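Local coordinates for protein MdcA (Pseudomonas aeruginosa, PDB 5VIT) that probably transfers the acyl carrier protein of malonate decarboxylase from acetate to malonate, forming the malonyl-carrier thioester, at residues V54-N59 with L151-V156; N58-A63 with S168-P173; Q62-S67 with V88-H93. All blocks are in the same frame, centred on the assembly; numbering follows the deposited sequence.

Contact 1 of 3, residues V54-N59 with L151-V156; sequences VLEGNN and LVAGFV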
ATOM      1  N   VAL A  54     -16.250   4.867  44.776  1.00 29.99           N
ATOM      2  CA  VAL A  54     -16.210   4.046  43.589  1.00 30.26           C
ATOM      3  C   VAL A  54     -17.634   3.572  43.309  1.00 31.75           C
ATOM      4  O   VAL A  54     -18.299   3.058  44.198  1.00 31.72           O
ATOM      5  CB  VAL A  54     -15.252   2.869  43.772  1.00 29.07           C
ATOM      6  CG1 VAL A  54     -15.473   1.838  42.699  1.00 37.35           C
ATOM      7  CG2 VAL A  54     -13.815   3.365  43.745  1.00 29.70           C
ATOM      8  N   LEU A  55     -18.100   3.777  42.078  1.00 35.27           N
ATOM      9  CA  LEU A  55     -19.488   3.485  41.693  1.00 34.18           C
ATOM     10  C   LEU A  55     -19.523   2.771  40.352  1.00 32.15           C
ATOM     11  O   LEU A  55     -19.070   3.313  39.338  1.00 30.95           O
ATOM     12  CB  LEU A  55     -20.321   4.771  41.610  1.00 28.05           C
ATOM     13  CG  LEU A  55     -21.715   4.631  40.980  1.00 35.96           C
ATOM     14  CD1 LEU A  55     -22.544   3.498  41.664  1.00 27.96           C
ATOM     15  CD2 LEU A  55     -22.458   5.969  41.001  1.00 30.61           C
ATOM     16  N   GLU A  56     -20.080   1.568  40.340  1.00 28.99           N
ATOM     17  CA  GLU A  56     -19.971   0.754  39.150  1.00 31.04           C
ATOM     18  C   GLU A  56     -20.863   1.275  38.063  1.00 40.78           C
ATOM     19  O   GLU A  56     -22.094   1.084  38.036  1.00 36.82           O
ATOM     20  CB  GLU A  56     -20.248  -0.709  39.438  1.00 31.92           C
ATOM     21  CG  GLU A  56     -18.961  -1.397  39.841  1.00 31.80           C
ATOM     22  CD  GLU A  56     -19.098  -2.884  40.004  1.00 31.47           C
ATOM     23  OE1 GLU A  56     -20.241  -3.393  40.008  1.00 32.88           O
ATOM     24  OE2 GLU A  56     -18.051  -3.535  40.146  1.00 33.17           O
ATOM     25  N   GLY A  57     -20.184   2.091  37.271  1.00 41.46           N
ATOM     26  CA  GLY A  57     -20.333   2.163  35.855  1.00 37.20           C
ATOM     27  C   GLY A  57     -19.088   1.403  35.424  1.00 35.13           C
ATOM     28  O   GLY A  57     -17.969   1.948  35.349  1.00 33.07           O
ATOM     29  N   ASN A  58     -19.279   0.109  35.217  1.00 29.63           N
ATOM     30  CA  ASN A  58     -18.337  -0.682  34.454  1.00 32.20           C
ATOM     31  C   ASN A  58     -18.749  -0.509  32.993  1.00 28.45           C
ATOM     32  O   ASN A  58     -19.725   0.178  32.719  1.00 29.50           O
ATOM     33  CB  ASN A  58     -18.347  -2.137  34.927  1.00 27.15           C
ATOM     34  CG  ASN A  58     -17.885  -2.259  36.371  1.00 31.51           C
ATOM     35  OD1 ASN A  58     -17.387  -1.286  36.936  1.00 35.57           O
ATOM     36  ND2 ASN A  58     -18.036  -3.435  36.972  1.00 29.99           N
ATOM     37  N   ASN A  59     -17.995  -1.069  32.059  1.00 27.04           N
ATOM     38  CA  ASN A  59     -18.384  -0.974  30.662  1.00 31.71           C
ATOM     39  C   ASN A  59     -19.773  -1.559  30.417  1.00 29.59           C
ATOM     40  O   ASN A  59     -20.557  -1.008  29.642  1.00 28.71           O
ATOM     41  CB  ASN A  59     -17.373  -1.677  29.759  1.00 25.91           C
ATOM     42  CG  ASN A  59     -16.172  -0.822  29.451  1.00 28.73           C
ATOM     43  OD1 ASN A  59     -16.159   0.392  29.704  1.00 26.22           O
ATOM     44  ND2 ASN A  59     -15.152  -1.446  28.874  1.00 27.23           N
ATOM     45  N   LEU A 151     -19.502   1.101  45.643  1.00 30.31           N
ATOM     46  CA  LEU A 151     -20.881   0.751  45.326  1.00 32.98           C
ATOM     47  C   LEU A 151     -20.897  -0.152  44.096  1.00 31.26           C
ATOM     48  O   LEU A 151     -20.736   0.323  42.966  1.00 31.00           O
ATOM     49  CB  LEU A 151     -21.707   2.018  45.080  1.00 30.39           C
ATOM     50  CG  LEU A 151     -21.586   3.038  46.205  1.00 27.78           C
ATOM     51  CD1 LEU A 151     -22.327   4.327  45.870  1.00 25.39           C
ATOM     52  CD2 LEU A 151     -22.077   2.423  47.506  1.00 29.38           C
ATOM     53  N   VAL A 152     -21.052  -1.457  44.304  1.00 29.10           N
ATOM     54  CA  VAL A 152     -20.874  -2.396  43.199  1.00 31.20           C
ATOM     55  C   VAL A 152     -22.036  -3.377  43.133  1.00 32.24           C
ATOM     56  O   VAL A 152     -22.919  -3.360  43.989  1.00 31.29           O
ATOM     57  CB  VAL A 152     -19.517  -3.162  43.307  1.00 26.73           C
ATOM     58  CG1 VAL A 152     -18.344  -2.189  43.383  1.00 24.40           C
ATOM     59  CG2 VAL A 152     -19.498  -4.118  44.486  1.00 25.58           C
ATOM     60  N   ALA A 153     -22.032  -4.236  42.119  1.00 31.28           N
ATOM     61  CA  ALA A 153     -23.191  -5.069  41.837  1.00 30.10           C
ATOM     62  C   ALA A 153     -22.821  -6.528  41.611  1.00 30.68           C
ATOM     63  O   ALA A 153     -21.745  -6.833  41.099  1.00 31.16           O
ATOM     64  CB  ALA A 153     -23.938  -4.520  40.622  1.00 29.70           C
ATOM     65  N   GLY A 154     -23.724  -7.426  41.993  1.00 31.96           N
ATOM     66  CA  GLY A 154     -23.558  -8.851  41.751  1.00 31.19           C
ATOM     67  C   GLY A 154     -24.883  -9.500  41.378  1.00 35.53           C
ATOM     68  O   GLY A 154     -25.940  -8.871  41.497  1.00 35.12           O
ATOM     69  N   PHE A 155     -24.839 -10.748  40.915  1.00 34.97           N
ATOM     70  CA  PHE A 155     -26.069 -11.502  40.678  1.00 36.69           C
ATOM     71  C   PHE A 155     -26.676 -12.050  41.984  1.00 38.95           C
ATOM     72  O   PHE A 155     -27.853 -11.843  42.265  1.00 38.16           O
ATOM     73  CB  PHE A 155     -25.821 -12.654  39.710  1.00 34.71           C
ATOM     74  CG  PHE A 155     -25.815 -12.245  38.266  1.00 38.71           C
ATOM     75  CD1 PHE A 155     -24.622 -12.204  37.545  1.00 36.35           C
ATOM     76  CD2 PHE A 155     -27.004 -11.916  37.617  1.00 36.21           C
ATOM     77  CE1 PHE A 155     -24.601 -11.836  36.200  1.00 30.64           C
ATOM     78  CE2 PHE A 155     -26.996 -11.543  36.270  1.00 34.81           C
ATOM     79  CZ  PHE A 155     -25.785 -11.506  35.565  1.00 38.31           C
ATOM     80  N   VAL A 156     -25.867 -12.745  42.781  1.00 35.88           N
ATOM     81  CA  VAL A 156     -26.370 -13.440  43.958  1.00 33.85           C
ATOM     82  C   VAL A 156     -25.470 -13.228  45.170  1.00 35.17           C
ATOM     83  O   VAL A 156     -24.247 -13.274  45.046  1.00 37.17           O
ATOM     84  CB  VAL A 156     -26.489 -14.969  43.705  1.00 35.03           C
ATOM     85  CG1 VAL A 156     -27.175 -15.661  44.877  1.00 35.59           C
ATOM     86  CG2 VAL A 156     -27.246 -15.258  42.407  1.00 32.58           C
TER
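The carboxylate of E56 lies between V152 and N58. V152 covers one face, with its CB 3.3 Å from E56 CD, and A153 N comes from that same side, tilted well out of the plane, to give a 2.9 Å hydrogen bond to E56 OE1. N58 ND2 meets the opposite face, donating to E56 OE2 from almost straight above, 80° out of the plane. Beyond the contact, the hydroxyl of T172 also binds OE2, giving this buried acid several polar partners. The setting is the end of two neighbouring strands in a parallel alpha/beta sheet, consistent with the Rossmann-like clan of the family, and a worked example of how a loop side chain can prolong strand pairing. Regular pairing consists of L151 N bonding to V54 O at 2.7 Å and E56 N bonding to L151 O at 3.0 Å, the two bonds enclosing L55. After this the chain of 54-59 leaves the sheet, and E56 OE1 stands in as the next acceptor for strand 149-154. V54 and V152 pack against helix 172-180, whereas L151 meets helix 64-70. On that second face L55, its CG anti to the backbone N (chi1 170°), brings CD1 to 3.8 Å from L151 CB.

Contact 2 of 3, residues N58-A63 with S168-P173; sequences NNQKQA and STEDTP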
ATOM      1  N   ASN A  58     -19.279   0.109  35.217  1.00 29.63           N
ATOM      2  CA  ASN A  58     -18.337  -0.682  34.454  1.00 32.20           C
ATOM      3  C   ASN A  58     -18.749  -0.509  32.993  1.00 28.45           C
ATOM      4  O   ASN A  58     -19.725   0.178  32.719  1.00 29.50           O
ATOM      5  CB  ASN A  58     -18.347  -2.137  34.927  1.00 27.15           C
ATOM      6  CG  ASN A  58     -17.885  -2.259  36.371  1.00 31.51           C
ATOM      7  OD1 ASN A  58     -17.387  -1.286  36.936  1.00 35.57           O
ATOM      8  ND2 ASN A  58     -18.036  -3.435  36.972  1.00 29.99           N
ATOM      9  N   ASN A  59     -17.995  -1.069  32.059  1.00 27.04           N
ATOM     10  CA  ASN A  59     -18.384  -0.974  30.662  1.00 31.71           C
ATOM     11  C   ASN A  59     -19.773  -1.559  30.417  1.00 29.59           C
ATOM     12  O   ASN A  59     -20.557  -1.008  29.642  1.00 28.71           O
ATOM     13  CB  ASN A  59     -17.373  -1.677  29.759  1.00 25.91           C
ATOM     14  CG  ASN A  59     -16.172  -0.822  29.451  1.00 28.73           C
ATOM     15  OD1 ASN A  59     -16.159   0.392  29.704  1.00 26.22           O
ATOM     16  ND2 ASN A  59     -15.152  -1.446  28.874  1.00 27.23           N
ATOM     17  N   GLN A  60     -20.083  -2.663  31.089  1.00 28.01           N
ATOM     18  CA  GLN A  60     -21.351  -3.342  30.856  1.00 28.46           C
ATOM     19  C   GLN A  60     -22.230  -3.357  32.115  1.00 33.79           C
ATOM     20  O   GLN A  60     -23.328  -2.795  32.125  1.00 35.37           O
ATOM     21  CB  GLN A  60     -21.073  -4.756  30.338  1.00 27.48           C
ATOM     22  CG  GLN A  60     -20.329  -4.759  28.991  1.00 24.93           C
ATOM     23  CD  GLN A  60     -18.954  -5.472  29.011  1.00 31.00           C
ATOM     24  OE1 GLN A  60     -18.305  -5.610  30.058  1.00 26.10           O
ATOM     25  NE2 GLN A  60     -18.512  -5.922  27.831  1.00 27.60           N
ATOM     26  N   LYS A  61     -21.731  -3.976  33.177  1.00 31.42           N
ATOM     27  CA  LYS A  61     -22.420  -4.038  34.461  1.00 29.66           C
ATOM     28  C   LYS A  61     -22.651  -2.648  35.096  1.00 32.87           C
ATOM     29  O   LYS A  61     -21.703  -1.883  35.288  1.00 33.58           O
ATOM     30  CB  LYS A  61     -21.604  -4.921  35.415  1.00 26.94           C
ATOM     31  CG  LYS A  61     -22.375  -5.494  36.586  1.00 31.85           C
ATOM     32  CD  LYS A  61     -21.719  -5.211  37.926  1.00 39.29           C
ATOM     33  CE  LYS A  61     -20.315  -5.798  38.045  1.00 32.25           C
ATOM     34  NZ  LYS A  61     -20.275  -7.100  38.726  1.00 28.22           N
ATOM     35  N   GLN A  62     -23.901  -2.317  35.425  1.00 29.55           N
ATOM     36  CA  GLN A  62     -24.188  -1.089  36.178  1.00 29.69           C
ATOM     37  C   GLN A  62     -24.810  -1.438  37.529  1.00 34.88           C
ATOM     38  O   GLN A  62     -25.759  -2.233  37.592  1.00 34.93           O
ATOM     39  CB  GLN A  62     -25.139  -0.151  35.414  1.00 33.65           C
ATOM     40  CG  GLN A  62     -24.793   0.074  33.957  1.00 33.82           C
ATOM     41  CD  GLN A  62     -23.432   0.714  33.776  1.00 34.99           C
ATOM     42  OE1 GLN A  62     -23.123   1.734  34.404  1.00 32.59           O
ATOM     43  NE2 GLN A  62     -22.599   0.108  32.925  1.00 29.24           N
ATOM     44  N   ALA A  63     -24.286  -0.852  38.606  1.00 32.73           N
ATOM     45  CA  ALA A  63     -24.965  -0.910  39.903  1.00 34.39           C
ATOM     46  C   ALA A  63     -26.031   0.191  39.957  1.00 37.26           C
ATOM     47  O   ALA A  63     -25.927   1.143  40.740  1.00 33.00           O
ATOM     48  CB  ALA A  63     -23.970  -0.754  41.049  1.00 29.87           C
ATOM     49  N   SER A 168     -20.470 -11.272  34.578  1.00 29.07           N
ATOM     50  CA  SER A 168     -20.376  -9.830  34.745  1.00 28.69           C
ATOM     51  C   SER A 168     -19.410  -9.438  35.865  1.00 28.27           C
ATOM     52  O   SER A 168     -19.537  -8.355  36.422  1.00 24.58           O
ATOM     53  CB  SER A 168     -21.757  -9.231  35.030  1.00 26.79           C
ATOM     54  OG  SER A 168     -22.691  -9.592  34.026  1.00 29.94           O
ATOM     55  N   THR A 169     -18.464 -10.316  36.198  1.00 27.25           N
ATOM     56  CA  THR A 169     -17.431  -9.995  37.201  1.00 27.00           C
ATOM     57  C   THR A 169     -16.733  -8.661  36.895  1.00 30.40           C
ATOM     58  O   THR A 169     -16.647  -7.773  37.756  1.00 26.80           O
ATOM     59  CB  THR A 169     -16.374 -11.107  37.280  1.00 30.74           C
ATOM     60  OG1 THR A 169     -16.981 -12.319  37.754  1.00 28.20           O
ATOM     61  CG2 THR A 169     -15.245 -10.703  38.199  1.00 28.38           C
ATOM     62  N   GLU A 170     -16.240  -8.529  35.663  1.00 28.37           N
ATOM     63  CA  GLU A 170     -15.740  -7.257  35.146  1.00 28.86           C
ATOM     64  C   GLU A 170     -14.750  -6.534  36.085  1.00 28.83           C
ATOM     65  O   GLU A 170     -13.700  -7.085  36.415  1.00 24.71           O
ATOM     66  CB  GLU A 170     -16.937  -6.355  34.794  1.00 28.56           C
ATOM     67  CG  GLU A 170     -17.701  -6.908  33.577  1.00 27.37           C
ATOM     68  CD  GLU A 170     -18.975  -6.152  33.206  1.00 27.75           C
ATOM     69  OE1 GLU A 170     -18.955  -4.905  33.126  1.00 28.64           O
ATOM     70  OE2 GLU A 170     -20.007  -6.826  32.970  1.00 28.70           O
ATOM     71  N   ASP A 171     -15.084  -5.314  36.505  1.00 25.58           N
ATOM     72  CA  ASP A 171     -14.138  -4.503  37.262  1.00 26.98           C
ATOM     73  C   ASP A 171     -14.184  -4.768  38.760  1.00 28.94           C
ATOM     74  O   ASP A 171     -13.296  -4.319  39.504  1.00 28.32           O
ATOM     75  CB  ASP A 171     -14.348  -2.986  37.073  1.00 25.95           C
ATOM     76  CG  ASP A 171     -14.825  -2.589  35.674  1.00 27.78           C
ATOM     77  OD1 ASP A 171     -15.449  -3.384  34.939  1.00 31.15           O
ATOM     78  OD2 ASP A 171     -14.420  -1.478  35.251  1.00 31.55           O
ATOM     79  N   THR A 172     -15.222  -5.470  39.195  1.00 26.16           N
ATOM     80  CA  THR A 172     -15.577  -5.556  40.611  1.00 30.15           C
ATOM     81  C   THR A 172     -14.415  -5.975  41.540  1.00 29.15           C
ATOM     82  O   THR A 172     -14.145  -5.267  42.513  1.00 27.90           O
ATOM     83  CB  THR A 172     -16.779  -6.516  40.815  1.00 31.32           C
ATOM     84  OG1 THR A 172     -17.864  -6.094  39.979  1.00 31.79           O
ATOM     85  CG2 THR A 172     -17.228  -6.511  42.260  1.00 31.12           C
ATOM     86  N   PRO A 173     -13.707  -7.085  41.231  1.00 27.23           N
ATOM     87  CA  PRO A 173     -12.631  -7.440  42.175  1.00 30.37           C
ATOM     88  C   PRO A 173     -11.522  -6.378  42.241  1.00 29.07           C
ATOM     89  O   PRO A 173     -10.924  -6.155  43.297  1.00 29.71           O
ATOM     90  CB  PRO A 173     -12.099  -8.781  41.644  1.00 26.28           C
ATOM     91  CG  PRO A 173     -12.675  -8.959  40.296  1.00 31.05           C
ATOM     92  CD  PRO A 173     -13.793  -8.009  40.080  1.00 25.36           C
TER
HETATM   93  O   HOH W   1     -15.189  -0.880  32.736  1.00 26.43           O
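N58 and D171 reach toward each other tip to tip with their flat ends stacked, amide and carboxylate only 8° apart, and N58 CG sits 3.0 Å from D171 OD1. Stacking, and not a direct bond, joins this pair: D171 spends its oxygens on R341 and Y138, and a water that accepts from N59 N donates to D171 OD2. E170 is turned quite differently. Extended beyond CG (chi2 175°), it brings its carboxylate up to the backbone N-H groups of the loop, where OE1 accepts on its syn side from K61 N at 2.9 Å and from Q60 N at 3.2 Å. Its plane stands 77° from the amide of Q60, whose OE1 is taken by R341. K61 crosses T172 at about a right angle; bends along its chain bring NZ to T172 OG1 at 2.9 Å and to S168 O at 2.7 Å, so the ammonium bridges the residue just before the type II' turn 169-172 and the last residue of that turn. The same NZ also reaches A153 O of strand 149-154, and N59 ND2 binds a malonate ion, probably from the crystallisation liquor. The contact thus joins the loop between strand 52-55 and helix 64-70 to the turn that leads into helix 172-180.

Contact 3 of 3, residues Q62-S67 with V88-H93; sequences QADFLS and VGRPEH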
ATOM      1  N   GLN A  62     -23.901  -2.317  35.425  1.00 29.55           N
ATOM      2  CA  GLN A  62     -24.188  -1.089  36.178  1.00 29.69           C
ATOM      3  C   GLN A  62     -24.810  -1.438  37.529  1.00 34.88           C
ATOM      4  O   GLN A  62     -25.759  -2.233  37.592  1.00 34.93           O
ATOM      5  CB  GLN A  62     -25.139  -0.151  35.414  1.00 33.65           C
ATOM      6  CG  GLN A  62     -24.793   0.074  33.957  1.00 33.82           C
ATOM      7  CD  GLN A  62     -23.432   0.714  33.776  1.00 34.99           C
ATOM      8  OE1 GLN A  62     -23.123   1.734  34.404  1.00 32.59           O
ATOM      9  NE2 GLN A  62     -22.599   0.108  32.925  1.00 29.24           N
ATOM     10  N   ALA A  63     -24.286  -0.852  38.606  1.00 32.73           N
ATOM     11  CA  ALA A  63     -24.965  -0.910  39.903  1.00 34.39           C
ATOM     12  C   ALA A  63     -26.031   0.191  39.957  1.00 37.26           C
ATOM     13  O   ALA A  63     -25.927   1.143  40.740  1.00 33.00           O
ATOM     14  CB  ALA A  63     -23.970  -0.754  41.049  1.00 29.87           C
ATOM     15  N   ASP A  64     -27.053   0.057  39.113  1.00 35.72           N
ATOM     16  CA  ASP A  64     -27.965   1.165  38.845  1.00 41.56           C
ATOM     17  C   ASP A  64     -28.987   1.391  39.975  1.00 35.99           C
ATOM     18  O   ASP A  64     -29.515   2.495  40.126  1.00 32.21           O
ATOM     19  CB  ASP A  64     -28.673   0.947  37.502  1.00 38.52           C
ATOM     20  CG  ASP A  64     -29.556  -0.282  37.498  1.00 37.77           C
ATOM     21  OD1 ASP A  64     -29.027  -1.411  37.641  1.00 34.88           O
ATOM     22  OD2 ASP A  64     -30.784  -0.116  37.338  1.00 38.30           O
ATOM     23  N   PHE A  65     -29.241   0.368  40.785  1.00 33.84           N
ATOM     24  CA  PHE A  65     -30.065   0.579  41.966  1.00 38.81           C
ATOM     25  C   PHE A  65     -29.316   1.497  42.939  1.00 39.91           C
ATOM     26  O   PHE A  65     -29.855   2.508  43.390  1.00 37.77           O
ATOM     27  CB  PHE A  65     -30.437  -0.744  42.631  1.00 38.39           C
ATOM     28  CG  PHE A  65     -31.256  -0.580  43.885  1.00 42.74           C
ATOM     29  CD1 PHE A  65     -32.280   0.355  43.940  1.00 43.33           C
ATOM     30  CD2 PHE A  65     -31.009  -1.365  45.003  1.00 41.58           C
ATOM     31  CE1 PHE A  65     -33.037   0.512  45.093  1.00 48.26           C
ATOM     32  CE2 PHE A  65     -31.764  -1.222  46.153  1.00 45.60           C
ATOM     33  CZ  PHE A  65     -32.779  -0.279  46.201  1.00 46.86           C
ATOM     34  N   LEU A  66     -28.066   1.144  43.238  1.00 38.79           N
ATOM     35  CA  LEU A  66     -27.197   1.980  44.064  1.00 35.61           C
ATOM     36  C   LEU A  66     -27.021   3.363  43.451  1.00 37.82           C
ATOM     37  O   LEU A  66     -27.018   4.382  44.146  1.00 38.30           O
ATOM     38  CB  LEU A  66     -25.830   1.313  44.246  1.00 30.59           C
ATOM     39  CG  LEU A  66     -25.856  -0.021  44.988  1.00 34.88           C
ATOM     40  CD1 LEU A  66     -24.435  -0.507  45.262  1.00 30.93           C
ATOM     41  CD2 LEU A  66     -26.653   0.109  46.283  1.00 29.67           C
ATOM     42  N   SER A  67     -26.868   3.386  42.136  1.00 32.85           N
ATOM     43  CA  SER A  67     -26.697   4.629  41.407  1.00 37.17           C
ATOM     44  C   SER A  67     -27.939   5.537  41.503  1.00 38.25           C
ATOM     45  O   SER A  67     -27.824   6.743  41.745  1.00 34.88           O
ATOM     46  CB  SER A  67     -26.375   4.317  39.944  1.00 33.03           C
ATOM     47  OG  SER A  67     -26.228   5.507  39.216  1.00 45.44           O
ATOM     48  N   VAL A  88     -18.750   6.228  32.772  1.00 34.87           N
ATOM     49  CA  VAL A  88     -19.754   7.189  33.236  1.00 37.77           C
ATOM     50  C   VAL A  88     -20.848   7.323  32.193  1.00 43.27           C
ATOM     51  O   VAL A  88     -20.911   8.330  31.489  1.00 51.34           O
ATOM     52  CB  VAL A  88     -19.149   8.591  33.498  1.00 38.84           C
ATOM     53  CG1 VAL A  88     -20.169   9.502  34.165  1.00 42.15           C
ATOM     54  CG2 VAL A  88     -17.931   8.490  34.366  1.00 35.45           C
ATOM     55  N   GLY A  89     -21.704   6.309  32.087  1.00 43.16           N
ATOM     56  CA  GLY A  89     -22.679   6.249  31.007  1.00 50.85           C
ATOM     57  C   GLY A  89     -24.125   6.578  31.335  1.00 52.36           C
ATOM     58  O   GLY A  89     -24.869   7.033  30.470  1.00 57.58           O
ATOM     59  N   ARG A  90     -24.520   6.359  32.583  1.00 49.71           N
ATOM     60  CA  ARG A  90     -25.921   6.481  32.986  1.00 49.38           C
ATOM     61  C   ARG A  90     -26.301   7.894  33.453  1.00 50.44           C
ATOM     62  O   ARG A  90     -25.494   8.586  34.074  1.00 45.23           O
ATOM     63  CB  ARG A  90     -26.212   5.457  34.086  1.00 42.54           C
ATOM     64  CG  ARG A  90     -25.864   4.030  33.674  1.00 46.69           C
ATOM     65  CD  ARG A  90     -27.117   3.258  33.326  1.00 51.44           C
ATOM     66  NE  ARG A  90     -28.069   3.315  34.434  1.00 52.44           N
ATOM     67  CZ  ARG A  90     -29.323   2.881  34.358  1.00 55.19           C
ATOM     68  NH1 ARG A  90     -29.773   2.364  33.215  1.00 55.97           N
ATOM     69  NH2 ARG A  90     -30.132   2.977  35.413  1.00 53.91           N
ATOM     70  N   PRO A  91     -27.537   8.334  33.143  1.00 55.61           N
ATOM     71  CA  PRO A  91     -28.022   9.675  33.524  1.00 50.56           C
ATOM     72  C   PRO A  91     -27.864  10.035  35.013  1.00 46.01           C
ATOM     73  O   PRO A  91     -27.499  11.183  35.306  1.00 46.16           O
ATOM     74  CB  PRO A  91     -29.512   9.640  33.125  1.00 50.41           C
ATOM     75  CG  PRO A  91     -29.803   8.205  32.687  1.00 49.93           C
ATOM     76  CD  PRO A  91     -28.487   7.641  32.255  1.00 48.91           C
ATOM     77  N   GLU A  92     -28.110   9.090  35.924  1.00 44.33           N
ATOM     78  CA  GLU A  92     -27.970   9.357  37.362  1.00 46.40           C
ATOM     79  C   GLU A  92     -26.530   9.672  37.756  1.00 47.71           C
ATOM     80  O   GLU A  92     -26.283  10.291  38.801  1.00 46.85           O
ATOM     81  CB  GLU A  92     -28.430   8.171  38.218  1.00 43.17           C
ATOM     82  CG  GLU A  92     -29.415   7.254  37.579  1.00 49.82           C
ATOM     83  CD  GLU A  92     -28.745   6.242  36.699  1.00 46.40           C
ATOM     84  OE1 GLU A  92     -28.107   5.301  37.227  1.00 40.38           O
ATOM     85  OE2 GLU A  92     -28.863   6.403  35.473  1.00 52.07           O
ATOM     86  N   HIS A  93     -25.586   9.194  36.951  1.00 42.38           N
ATOM     87  CA  HIS A  93     -24.176   9.392  37.225  1.00 39.33           C
ATOM     88  C   HIS A  93     -23.859  10.882  37.207  1.00 45.09           C
ATOM     89  O   HIS A  93     -23.244  11.416  38.138  1.00 46.07           O
ATOM     90  CB  HIS A  93     -23.323   8.636  36.204  1.00 40.56           C
ATOM     91  CG  HIS A  93     -23.464   7.142  36.282  1.00 36.26           C
ATOM     92  ND1 HIS A  93     -23.049   6.302  35.275  1.00 32.33           N
ATOM     93  CD2 HIS A  93     -23.961   6.345  37.260  1.00 37.40           C
ATOM     94  CE1 HIS A  93     -23.277   5.047  35.627  1.00 34.48           C
ATOM     95  NE2 HIS A  93     -23.836   5.046  36.821  1.00 34.64           N
TER
HETATM   96  O   HOH W   2     -21.817   3.342  32.725  1.00 37.44           O
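Two oxygens of segment 62-67 meet the H93 ring at its edge: S67 OG lies near the CD2 edge, 3.1 Å from H93 CD2, and Q62 OE1 lies 3.5 Å from H93 CE1. Q62 OE1 sits in the ring plane, facing a carbon whose hydrogen is slightly polarised, so that approach is probably mildly attractive. One face of the imidazole is covered by R90 CB, offset toward the rim. Q62 OE1 also accepts from a water at 2.7 Å that in turn takes the N-H of G89, while the NE2 end of the same amide is held by the backbone oxygen of N58. Through that water the amide links its own loop to the start of 88-93. In this alpha/beta fold, strand 81-85 separates helices 64-70 and 91-98 in the chain, and these helices of successive beta-alpha units meet here through their first turns, the former beginning just after the N-cap residue A63. The direct hydrogen bond between them runs from S67 OG to E92 OE1 at 2.7 Å. S67 points its hydroxyl at the other helix because OG stands anti to the backbone N (chi1 179°), and it meets the carboxylate from above the plane. E92 folds back at chi2, and its carboxylate also pairs with the guanidinium of R90, OE2 lying 3.4 Å from R90 NE. R90 in turn carries its guanidinium across D64, with NH2 3.3 Å from D64 CB; the pairing with D64 OD2 is long and through charge alone, that oxygen lying well out of the guanidinium plane, and its place is less sure. R68 is a second partner of the acid, and Y221 adds a cation-pi contact to R90. Further back along the arginine, R90 CG touches Q62 OE1 at 3.6 Å.

All three contacts are buried, yet they use the same stretch of chain, from strand 52-55 into helix 64-70, in different ways. Contact 1 is strand pairing within the sheet, largely backbone bonding. Contact 2, centred about 5 Å from it and nearer the centre of the chain, is loop against turn and sets charged groups against backbone and hydroxyl atoms; the two share N58 and meet again where T172 joins E56. Contact 3 joins helix starts, about 12 Å from contact 2 between centres. Its second segment includes partly exposed residues, and it gathers D64, R90 and E92 into a salt-bridge network. Contacts 1 and 3 are joined by L66, which packs on L151, and by A63 N, which bonds to E56 O.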